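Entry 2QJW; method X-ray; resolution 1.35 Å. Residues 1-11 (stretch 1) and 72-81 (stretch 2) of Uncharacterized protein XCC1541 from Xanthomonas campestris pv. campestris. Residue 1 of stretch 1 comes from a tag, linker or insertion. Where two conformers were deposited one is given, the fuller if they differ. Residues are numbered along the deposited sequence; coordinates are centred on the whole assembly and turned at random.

Stretch 1 1-11: GMSRGHCILAH
Stretch 2, residues 72-81: EKGPVVLAGS

Six backbone hydrogen bonds join residues 6-10 to residues 75-81. His6 N donates to Pro75 O (2.9 Å), and Val77 N to His6 O (2.9 Å). Ile8 N donates to Val77 O (2.9 Å), Ala79 N to Ile8 O (3.0 Å), and Ala10 N to Ala79 O (2.8 Å). Ser81 N to Ala10 O is longest, at 3.2 Å. Strands 6-10 and 76-81 lie side by side and parallel, their axes 17° apart and 4.5 Å at closest approach. The register pairs His6 with Val76, Cys7 with Val77, Ile8 with Leu78, Leu9 with Ala79 and Ala10 with Gly80, at CA-CA 4.4 to 5.0 Å. Phi/psi is extended, -109/119 at Ile8 and -108/130 at Val77. CA-H...O contacts supplement the ladder, as from Cys7 CA to Val77 O (3.2 Å). Tag residue Gly1 adds a bond from its N to Lys73 O (3.0 Å).

Gly5 (152/-176) precedes the first strand. A CB there would clash with Pro75 O.

Side chains alternate between faces. On one, Ile8 (m, t) packs its CB against Leu78 CD2 (3.8 Å) and its CD1 against Val76 CG1 (3.9 Å); Leu78 is m, t and Val76 t. On the other, Leu9 (m, t) sets CD2 on Ala79 CB (3.7 Å), and Cys7 SG (m) lies 4.1 Å from Val77 CB (t).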

ATOM      1  N   GLY A   1      26.906  -8.218  11.967  1.00 21.54           N
ATOM      2  CA  GLY A   1      27.807  -7.368  12.829  1.00 22.65           C
ATOM      3  C   GLY A   1      26.989  -6.399  13.655  1.00 19.93           C
ATOM      4  O   GLY A   1      25.797  -6.607  13.857  1.00 23.14           O
HETATM    5  N   MSE A   2      27.666  -5.335  14.080  0.50 22.91           N
HETATM    6  CA  MSE A   2      27.074  -4.291  14.889  0.50 22.22           C
HETATM    7  C   MSE A   2      25.912  -3.630  14.160  0.50 18.71           C
HETATM    8  O   MSE A   2      24.863  -3.392  14.749  0.50 19.52           O
HETATM    9  CB  MSE A   2      28.136  -3.229  15.254  0.50 23.19           C
HETATM   10  CG  MSE A   2      29.316  -3.778  16.080  0.50 19.56           C
HETATM   11 SE   MSE A   2      30.340  -2.413  17.032  0.45 26.78          SE
HETATM   12  CE  MSE A   2      28.783  -1.673  17.961  0.50 11.03           C
ATOM     13  N   SER A   3      26.115  -3.386  12.863  1.00 18.39           N
ATOM     14  CA  SER A   3      25.138  -2.708  12.001  1.00 18.24           C
ATOM     15  C   SER A   3      23.881  -3.509  11.833  1.00 17.08           C
ATOM     16  O   SER A   3      23.937  -4.714  11.638  1.00 16.94           O
ATOM     17  CB  SER A   3      25.736  -2.490  10.626  1.00 15.97           C
ATOM     18  OG  SER A   3      24.721  -2.007   9.710  1.00 16.14           O
ATOM     19  N   ARG A   4      22.763  -2.818  11.852  1.00 14.73           N
ATOM     20  CA  ARG A   4      21.469  -3.463  11.649  1.00 13.97           C
ATOM     21  C   ARG A   4      21.393  -4.146  10.268  1.00 17.47           C
ATOM     22  O   ARG A   4      20.609  -5.070  10.075  1.00 17.65           O
ATOM     23  CB  ARG A   4      20.355  -2.465  11.768  1.00 15.64           C
ATOM     24  CG  ARG A   4      20.319  -1.335  10.769  1.00 14.75           C
ATOM     25  CD  ARG A   4      19.414  -0.232  11.216  1.00 17.41           C
ATOM     26  NE  ARG A   4      20.158   0.653  12.155  1.00 17.11           N
ATOM     27  CZ  ARG A   4      19.606   1.558  12.938  1.00 16.12           C
ATOM     28  NH1 ARG A   4      18.312   1.745  12.939  1.00 16.62           N
ATOM     29  NH2 ARG A   4      20.414   2.347  13.698  1.00 16.38           N
ATOM     30  N   GLY A   5      22.127  -3.634   9.301  1.00 17.14           N
ATOM     31  CA  GLY A   5      22.212  -4.334   8.011  1.00 15.33           C
ATOM     32  C   GLY A   5      22.466  -3.447   6.849  1.00 14.01           C
ATOM     33  O   GLY A   5      22.640  -2.256   7.021  1.00 12.34           O
ATOM     34  N   HIS A   6      22.447  -4.086   5.678  1.00 13.54           N
ATOM     35  CA  HIS A   6      22.826  -3.481   4.412  1.00 12.57           C
ATOM     36  C   HIS A   6      21.747  -3.653   3.349  1.00 12.90           C
ATOM     37  O   HIS A   6      21.193  -4.740   3.207  1.00 14.28           O
ATOM     38  CB  HIS A   6      24.042  -4.214   3.919  1.00 12.55           C
ATOM     39  CG  HIS A   6      24.710  -3.616   2.727  1.00 10.09           C
ATOM     40  ND1 HIS A   6      25.289  -2.368   2.754  1.00 12.19           N
ATOM     41  CD2 HIS A   6      24.920  -4.116   1.479  1.00 11.68           C
ATOM     42  CE1 HIS A   6      25.850  -2.142   1.582  1.00 15.18           C
ATOM     43  NE2 HIS A   6      25.640  -3.185   0.794  1.00 11.38           N
ATOM     44  N   CYS A   7      21.488  -2.576   2.610  1.00 11.96           N
ATOM     45  CA  CYS A   7      20.524  -2.600   1.487  1.00 11.26           C
ATOM     46  C   CYS A   7      21.251  -2.537   0.148  1.00 11.15           C
ATOM     47  O   CYS A   7      22.156  -1.729  -0.026  1.00 11.77           O
ATOM     48  CB  CYS A   7      19.590  -1.419   1.563  1.00 11.66           C
ATOM     49  SG  CYS A   7      18.532  -1.380   2.983  1.00 12.24           S
ATOM     50  N   ILE A   8      20.911  -3.462  -0.748  1.00 10.18           N
ATOM     51  CA  ILE A   8      21.444  -3.437  -2.123  1.00 11.11           C
ATOM     52  C   ILE A   8      20.294  -3.039  -3.005  1.00 11.45           C
ATOM     53  O   ILE A   8      19.278  -3.700  -3.006  1.00 10.42           O
ATOM     54  CB  ILE A   8      22.059  -4.750  -2.544  1.00 10.20           C
ATOM     55  CG1 ILE A   8      23.162  -5.200  -1.578  1.00 12.74           C
ATOM     56  CG2 ILE A   8      22.583  -4.576  -4.017  1.00 10.18           C
ATOM     57  CD1 ILE A   8      23.659  -6.577  -1.682  1.00 13.95           C
ATOM     58  N   LEU A   9      20.414  -1.904  -3.704  1.00 11.45           N
ATOM     59  CA  LEU A   9      19.334  -1.256  -4.465  1.00 10.33           C
ATOM     60  C   LEU A   9      19.663  -1.359  -5.946  1.00 12.30           C
ATOM     61  O   LEU A   9      20.658  -0.764  -6.382  1.00 11.03           O
ATOM     62  CB  LEU A   9      19.248   0.203  -4.053  1.00 10.18           C
ATOM     63  CG  LEU A   9      19.268   0.385  -2.528  1.00 13.11           C
ATOM     64  CD1 LEU A   9      19.436   1.836  -2.232  1.00 17.94           C
ATOM     65  CD2 LEU A   9      18.014  -0.237  -1.865  1.00 11.00           C
ATOM     66  N   ALA A  10      18.885  -2.124  -6.725  1.00  9.45           N
ATOM     67  CA  ALA A  10      19.197  -2.418  -8.134  1.00  9.11           C
ATOM     68  C   ALA A  10      18.341  -1.649  -9.114  1.00 12.29           C
ATOM     69  O   ALA A  10      17.121  -1.818  -9.153  1.00 10.55           O
ATOM     70  CB  ALA A  10      18.989  -3.892  -8.359  1.00  9.07           C
ATOM     71  N   HIS A  11      19.009  -0.821  -9.887  1.00 10.51           N
ATOM     72  CA  HIS A  11      18.352  -0.008 -10.899  1.00 11.01           C
ATOM     73  C   HIS A  11      17.774  -0.796 -12.058  1.00 11.51           C
ATOM     74  O   HIS A  11      18.165  -1.920 -12.316  1.00 11.91           O
ATOM     75  CB  HIS A  11      19.319   1.080 -11.385  1.00 11.39           C
ATOM     76  CG  HIS A  11      20.415   0.612 -12.317  1.00 11.78           C
ATOM     77  ND1 HIS A  11      20.196   0.223 -13.637  1.00 12.94           N
ATOM     78  CD2 HIS A  11      21.733   0.440 -12.094  1.00 13.19           C
ATOM     79  CE1 HIS A  11      21.355  -0.135 -14.176  1.00 12.61           C
ATOM     80  NE2 HIS A  11      22.298  -0.031 -13.258  1.00 13.86           N
ATOM     81  N   GLU A  72      27.940 -12.002   4.344  1.00 12.62           N
ATOM     82  CA  GLU A  72      29.073 -12.458   5.194  1.00 16.22           C
ATOM     83  C   GLU A  72      29.452 -11.408   6.214  1.00 16.15           C
ATOM     84  O   GLU A  72      30.382 -11.615   7.022  1.00 15.36           O
ATOM     85  CB  GLU A  72      30.266 -12.901   4.300  1.00 13.48           C
ATOM     86  CG  GLU A  72      29.883 -14.094   3.473  1.00 13.62           C
ATOM     87  CD  GLU A  72      30.794 -14.473   2.355  1.00 26.75           C
ATOM     88  OE1 GLU A  72      31.901 -13.912   2.286  1.00 28.01           O
ATOM     89  OE2 GLU A  72      30.376 -15.379   1.564  1.00 24.52           O
ATOM     90  N   LYS A  73      28.762 -10.279   6.247  1.00 12.76           N
ATOM     91  CA  LYS A  73      28.941  -9.203   7.189  1.00 13.04           C
ATOM     92  C   LYS A  73      27.701  -8.957   8.053  1.00 14.04           C
ATOM     93  O   LYS A  73      27.815  -8.418   9.154  1.00 16.88           O
ATOM     94  CB  LYS A  73      29.303  -7.900   6.447  1.00 15.92           C
ATOM     95  CG  LYS A  73      30.645  -7.943   5.692  1.00 20.35           C
ATOM     96  CD  LYS A  73      31.073  -6.564   5.187  1.00 28.23           C
ATOM     97  N   GLY A  74      26.521  -9.396   7.611  1.00 12.04           N
ATOM     98  CA  GLY A  74      25.313  -9.102   8.343  1.00 13.06           C
ATOM     99  C   GLY A  74      24.073  -9.194   7.462  1.00 10.33           C
ATOM    100  O   GLY A  74      24.189  -9.659   6.328  1.00 11.79           O
ATOM    101  N   PRO A  75      22.922  -8.801   7.973  1.00  9.92           N
ATOM    102  CA  PRO A  75      21.688  -8.942   7.193  1.00 11.59           C
ATOM    103  C   PRO A  75      21.724  -8.063   5.943  1.00 11.27           C
ATOM    104  O   PRO A  75      22.337  -6.984   5.909  1.00 12.66           O
ATOM    105  CB  PRO A  75      20.593  -8.452   8.130  1.00 12.45           C
ATOM    106  CG  PRO A  75      21.219  -8.548   9.531  1.00 14.18           C
ATOM    107  CD  PRO A  75      22.664  -8.228   9.303  1.00 12.19           C
ATOM    108  N   VAL A  76      21.006  -8.568   4.940  1.00 10.46           N
ATOM    109  CA  VAL A  76      20.881  -7.883   3.639  1.00 10.13           C
ATOM    110  C   VAL A  76      19.423  -7.803   3.228  1.00  9.72           C
ATOM    111  O   VAL A  76      18.709  -8.801   3.213  1.00 11.46           O
ATOM    112  CB  VAL A  76      21.641  -8.624   2.559  1.00 11.61           C
ATOM    113  CG1 VAL A  76      21.452  -7.926   1.194  1.00 15.63           C
ATOM    114  CG2 VAL A  76      23.134  -8.711   2.942  1.00 13.59           C
ATOM    115  N   VAL A  77      19.033  -6.593   2.822  1.00 10.83           N
ATOM    116  CA  VAL A  77      17.760  -6.314   2.158  1.00  9.52           C
ATOM    117  C   VAL A  77      18.041  -6.017   0.686  1.00  9.24           C
ATOM    118  O   VAL A  77      18.944  -5.202   0.377  1.00 11.15           O
ATOM    119  CB  VAL A  77      17.013  -5.136   2.825  1.00  8.58           C
ATOM    120  CG1 VAL A  77      15.836  -4.675   2.029  1.00 11.57           C
ATOM    121  CG2 VAL A  77      16.620  -5.537   4.259  1.00 10.65           C
ATOM    122  N   LEU A  78      17.300  -6.696  -0.214  1.00  9.59           N
ATOM    123  CA  LEU A  78      17.435  -6.445  -1.657  1.00  9.39           C
ATOM    124  C   LEU A  78      16.231  -5.684  -2.126  1.00 10.14           C
ATOM    125  O   LEU A  78      15.096  -5.934  -1.725  1.00  9.79           O
ATOM    126  CB  LEU A  78      17.511  -7.745  -2.421  1.00 11.50           C
ATOM    127  CG  LEU A  78      18.667  -8.647  -1.994  1.00 12.70           C
ATOM    128  CD1 LEU A  78      18.607  -9.951  -2.786  1.00 12.30           C
ATOM    129  CD2 LEU A  78      20.005  -7.974  -2.182  1.00 12.10           C
ATOM    130  N   ALA A  79      16.477  -4.678  -2.970  1.00 10.06           N
ATOM    131  CA  ALA A  79      15.392  -3.844  -3.502  1.00  9.32           C
ATOM    132  C   ALA A  79      15.702  -3.527  -4.900  1.00 10.04           C
ATOM    133  O   ALA A  79      16.870  -3.558  -5.322  1.00 10.85           O
ATOM    134  CB  ALA A  79      15.277  -2.576  -2.740  1.00  9.83           C
ATOM    135  N   GLY A  80      14.689  -3.163  -5.657  1.00 10.90           N
ATOM    136  CA  GLY A  80      14.926  -2.750  -7.021  1.00 12.91           C
ATOM    137  C   GLY A  80      13.743  -2.089  -7.660  1.00 11.35           C
ATOM    138  O   GLY A  80      12.689  -1.921  -7.057  1.00 10.25           O
ATOM    139  N   SER A  81      13.964  -1.733  -8.928  1.00 10.27           N
ATOM    140  CA  SER A  81      12.917  -1.237  -9.813  1.00 11.90           C
ATOM    141  C   SER A  81      12.943  -2.048 -11.111  1.00 11.95           C
ATOM    142  O   SER A  81      14.015  -2.213 -11.670  1.00 11.59           O
ATOM    143  CB  SER A  81      13.119   0.226 -10.133  1.00 15.76           C
ATOM    144  OG  SER A  81      12.091   0.661 -11.001  1.00 24.25           O
TER